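PDB 1ON3: methylmalonyl-CoA carboxyltransferase 12S subunit from Propionibacterium freudenreichii, which catalyses transfer of the carboxyl group of methylmalonyl-CoA to the biotin of the 1.3S subunit, forming propanoyl-CoA, and builds the hexameric core of transcarboxylase. Local coordinates for the interface of chains A and B. Numbering follows the deposited sequence. Chains: chain A/B, Methylmalonyl-CoA carboxyltransferase 12S subunit.

Contact 1: the interface of chains A and B. Residues chain A 392-393, 396-397; chain B 158-159, 162, 188.
With chi1 at -178°, B:Val162 sets CG1 opposite its backbone N and CG2 opposite its carbonyl carbon, and both methyls reach A:Ser396 and A:Tyr393. The opposing A:Ser396 turns OG back beside its own backbone N (chi1 -65°), where it donates to A:Leu392 O, one helical turn earlier, at 2.6 Å. With the hydroxyl tied to its own helix, the CB of A:Ser396 packs on CG2 of B:Val162 at 3.5 Å. The site is a helix-on-helix packing patch of the 12S homohexamer, formed by A 384-397 against B 147-164, with the short helix B 184-188 at one side. CG1 of B:Val162 lies over one face of the A:Tyr393 ring, near its rim, 3.8 Å above the plane. CD2 of B:Leu188 meets CB of the same tyrosine at 4.0 Å. At the other end, CD1 of A:Leu392 sits above a face of the B:Phe158 ring, again toward the rim. B:Phe159 brings the CD2 and CE2 side of its ring to A:Ser396. An alanine at A:Ser396 has no hydroxyl, and A:Leu392 O would probably be left without that bond, while the OG contacts with B:Phe159 and B:Val162 would go too. Water supplies polar links across the patch. One molecule joins B:Val162 O to A:Glu397 OE2, a carboxylate oxygen of a poorly ordered side chain. Another lies over the centre of the B:Phe159 ring and bridges the carbonyls A:Ser396 O and B:Phe159 O, 3.0 Å from each oxygen.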
# COMPACT_ATOMS: atom_id res chain seq x y z
N LEU A 392 -27.85 8.08 10.48
CA LEU A 392 -27.80 7.22 9.29
C LEU A 392 -26.37 7.21 8.76
O LEU A 392 -25.84 6.16 8.37
CB LEU A 392 -28.76 7.74 8.21
CG LEU A 392 -30.24 7.78 8.60
CD1 LEU A 392 -31.03 8.62 7.61
CD2 LEU A 392 -30.79 6.37 8.66
N TYR A 393 -25.75 8.37 8.76
CA TYR A 393 -24.38 8.49 8.30
C TYR A 393 -23.39 7.74 9.19
O TYR A 393 -22.57 6.95 8.71
CB TYR A 393 -23.97 9.96 8.23
CG TYR A 393 -22.59 10.14 7.63
CD1 TYR A 393 -22.43 10.51 6.29
CD2 TYR A 393 -21.44 9.90 8.39
CE1 TYR A 393 -21.16 10.64 5.73
CE2 TYR A 393 -20.17 10.03 7.84
CZ TYR A 393 -20.03 10.39 6.51
OH TYR A 393 -18.78 10.49 5.96
N SER A 396 -23.92 3.98 8.87
CA SER A 396 -23.59 3.52 7.52
C SER A 396 -22.08 3.52 7.31
O SER A 396 -21.54 2.66 6.60
CB SER A 396 -24.25 4.42 6.47
OG SER A 396 -25.66 4.33 6.53
N GLU A 397 -21.40 4.46 7.94
CA GLU A 397 -19.94 4.58 7.82
C GLU A 397 -19.18 3.64 8.76
O GLU A 397 -18.03 3.26 8.49
CB GLU A 397 -19.53 6.04 8.12
CG GLU A 397 -18.04 6.35 8.02
CD GLU A 397 -17.59 6.69 6.60
OE1 GLU A 397 -16.45 7.17 6.44
OE2 GLU A 397 -18.37 6.48 5.65
N PHE B 158 -30.06 5.01 1.82
CA PHE B 158 -29.26 5.84 2.73
C PHE B 158 -27.84 5.28 2.86
O PHE B 158 -26.87 6.02 2.86
CB PHE B 158 -29.89 5.91 4.12
CG PHE B 158 -31.33 6.40 4.12
CD1 PHE B 158 -31.76 7.35 3.20
CD2 PHE B 158 -32.22 5.94 5.08
CE1 PHE B 158 -33.07 7.83 3.23
CE2 PHE B 158 -33.53 6.41 5.13
CZ PHE B 158 -33.96 7.36 4.20
N PHE B 159 -27.72 3.97 2.99
CA PHE B 159 -26.40 3.37 3.10
C PHE B 159 -25.61 3.72 1.83
O PHE B 159 -24.42 4.01 1.89
CB PHE B 159 -26.51 1.85 3.26
CG PHE B 159 -25.19 1.16 3.56
CD1 PHE B 159 -24.42 0.62 2.53
CD2 PHE B 159 -24.73 1.04 4.87
CE1 PHE B 159 -23.21 -0.03 2.80
CE2 PHE B 159 -23.51 0.39 5.15
CZ PHE B 159 -22.76 -0.14 4.11
N VAL B 162 -24.25 7.24 1.70
CA VAL B 162 -23.07 7.38 2.55
C VAL B 162 -21.87 6.73 1.87
O VAL B 162 -20.75 7.25 1.92
CB VAL B 162 -23.30 6.75 3.95
CG1 VAL B 162 -22.07 6.94 4.82
CG2 VAL B 162 -24.51 7.40 4.61
N LEU B 188 -28.19 13.39 2.87
CA LEU B 188 -26.94 12.64 2.77
C LEU B 188 -26.19 12.92 1.47
O LEU B 188 -25.02 12.52 1.34
CB LEU B 188 -27.20 11.15 2.96
CG LEU B 188 -27.63 10.80 4.39
CD1 LEU B 188 -28.10 9.36 4.46
CD2 LEU B 188 -26.48 11.03 5.35
O HOH W 1 -22.18 3.29 3.69
O HOH W 2 -18.62 8.03 3.63

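Contact 2: the interface of chains A and B. Residues chain A 380, 383, 385-386; chain B 187, 231-233.
A:Arg386 crosses B:Asn233 at about a right angle, its aliphatic chain passing the amide nitrogen ND2 on the way to B:Ser231. The guanidinium and amide planes are turned 61° apart, so the two flat groups do not stack. The arginine chain starts with CG between the backbone N and the carbonyl carbon (chi1 60°) and then runs extended from CG to NE. This carries the guanidinium edge to the C-terminal end of helix B 224-231. There NE and NH2 both donate to the one carbonyl oxygen B:Ser231 O, side-on. A:Arg386 NE lies 2.9 Å from B:Ser231 O. The bond from A:Arg386 NH2 to the same B:Ser231 O is longer, at 3.1 Å. The oxygen lies close to the guanidinium plane, and the two bonds together should limit rotation of the group. The carbonyl of a C-terminal helix end probably suits a cationic partner.

A:Ile385, the neighbour of the arginine, also crosses B:Asn233 at about a right angle. Its CB faces the asparagine CG at 3.9 Å, and its CD1 approaches OD1. Its other branch, CG2, points to the methyl CB of B:Ala187 at 3.6 Å. B:Asn233 therefore lies beside two consecutive residues of helix A 384-397, with ND2 toward the arginine and OD1 toward the isoleucine.

This is a mixed polar and apolar patch of the homohexamer, in which the start of one helix docks on the C-terminal end of another and the loop residues after it. A:Glu380 takes part through its backbone. B:Ser231 OG donates to A:Glu380 O at 2.8 Å, with the hydroxyl tilted 32° from the carbonyl plane. B:Ser231 thus serves as donor through its hydroxyl and as acceptor through its carbonyl. A water gathers A:Glu380 O, the backbone N of A:Ile385 and B:Asn233 OD1, lying 2.9 Å from that amide oxygen.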
# COMPACT_ATOMS: atom_id res chain seq x y z
N GLU A 380 -38.81 20.42 12.78
CA GLU A 380 -38.57 20.64 11.36
C GLU A 380 -37.77 21.93 11.17
O GLU A 380 -36.81 21.96 10.39
CB GLU A 380 -39.90 20.73 10.60
CG GLU A 380 -40.79 19.49 10.77
CD GLU A 380 -40.18 18.23 10.16
OE1 GLU A 380 -40.55 17.12 10.62
OE2 GLU A 380 -39.36 18.35 9.22
N GLY A 383 -34.05 21.78 11.87
CA GLY A 383 -33.23 21.01 10.95
C GLY A 383 -33.09 19.55 11.33
O GLY A 383 -31.98 19.01 11.31
N ILE A 385 -33.95 17.22 9.61
CA ILE A 385 -33.55 16.51 8.40
C ILE A 385 -32.04 16.32 8.40
O ILE A 385 -31.55 15.21 8.23
CB ILE A 385 -33.99 17.25 7.11
CG1 ILE A 385 -35.50 17.08 6.90
CG2 ILE A 385 -33.23 16.71 5.89
CD1 ILE A 385 -36.06 17.82 5.69
N ARG A 386 -31.28 17.39 8.62
CA ARG A 386 -29.83 17.24 8.62
C ARG A 386 -29.26 16.66 9.91
O ARG A 386 -28.16 16.10 9.90
CB ARG A 386 -29.15 18.57 8.30
CG ARG A 386 -29.45 19.68 9.28
CD ARG A 386 -29.09 21.03 8.69
NE ARG A 386 -29.57 22.13 9.52
CZ ARG A 386 -28.92 22.61 10.57
NH1 ARG A 386 -27.75 22.11 10.92
NH2 ARG A 386 -29.46 23.60 11.28
N ALA B 187 -30.47 14.80 2.38
CA ALA B 187 -29.57 15.30 3.42
C ALA B 187 -28.21 14.63 3.35
O ALA B 187 -27.20 15.21 3.76
CB ALA B 187 -30.18 15.07 4.81
N SER B 231 -34.47 26.24 8.58
CA SER B 231 -33.88 24.92 8.82
C SER B 231 -32.39 24.77 8.50
O SER B 231 -31.67 24.06 9.21
CB SER B 231 -34.66 23.87 8.03
OG SER B 231 -36.03 23.84 8.43
N GLY B 232 -31.92 25.42 7.44
CA GLY B 232 -30.52 25.30 7.06
C GLY B 232 -30.26 23.96 6.37
O GLY B 232 -29.11 23.47 6.32
N ASN B 233 -31.32 23.37 5.83
CA ASN B 233 -31.28 22.07 5.15
C ASN B 233 -30.86 22.07 3.68
O ASN B 233 -30.34 21.06 3.19
CB ASN B 233 -32.65 21.40 5.24
CG ASN B 233 -33.01 20.96 6.65
OD1 ASN B 233 -34.19 20.93 7.02
ND2 ASN B 233 -32.01 20.58 7.43
O HOH W 3 -35.77 19.66 9.03

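The C-alpha centres of contact 1 and contact 2 lie about 16 Å apart. Helix A 384-397 joins them: its early residues serve contact 2 and its later ones contact 1. Chain B also shares an element, since helix B 184-188 gives neighbouring residues to the two sites. Among the residues described, direct hydrogen bonds across the interface appear in contact 2. One helix of chain A is thus held at both ends by chain B. Two-fold symmetry repeats both contacts with the chains exchanged, which probably helps fix the pairing of subunits within the hexameric core.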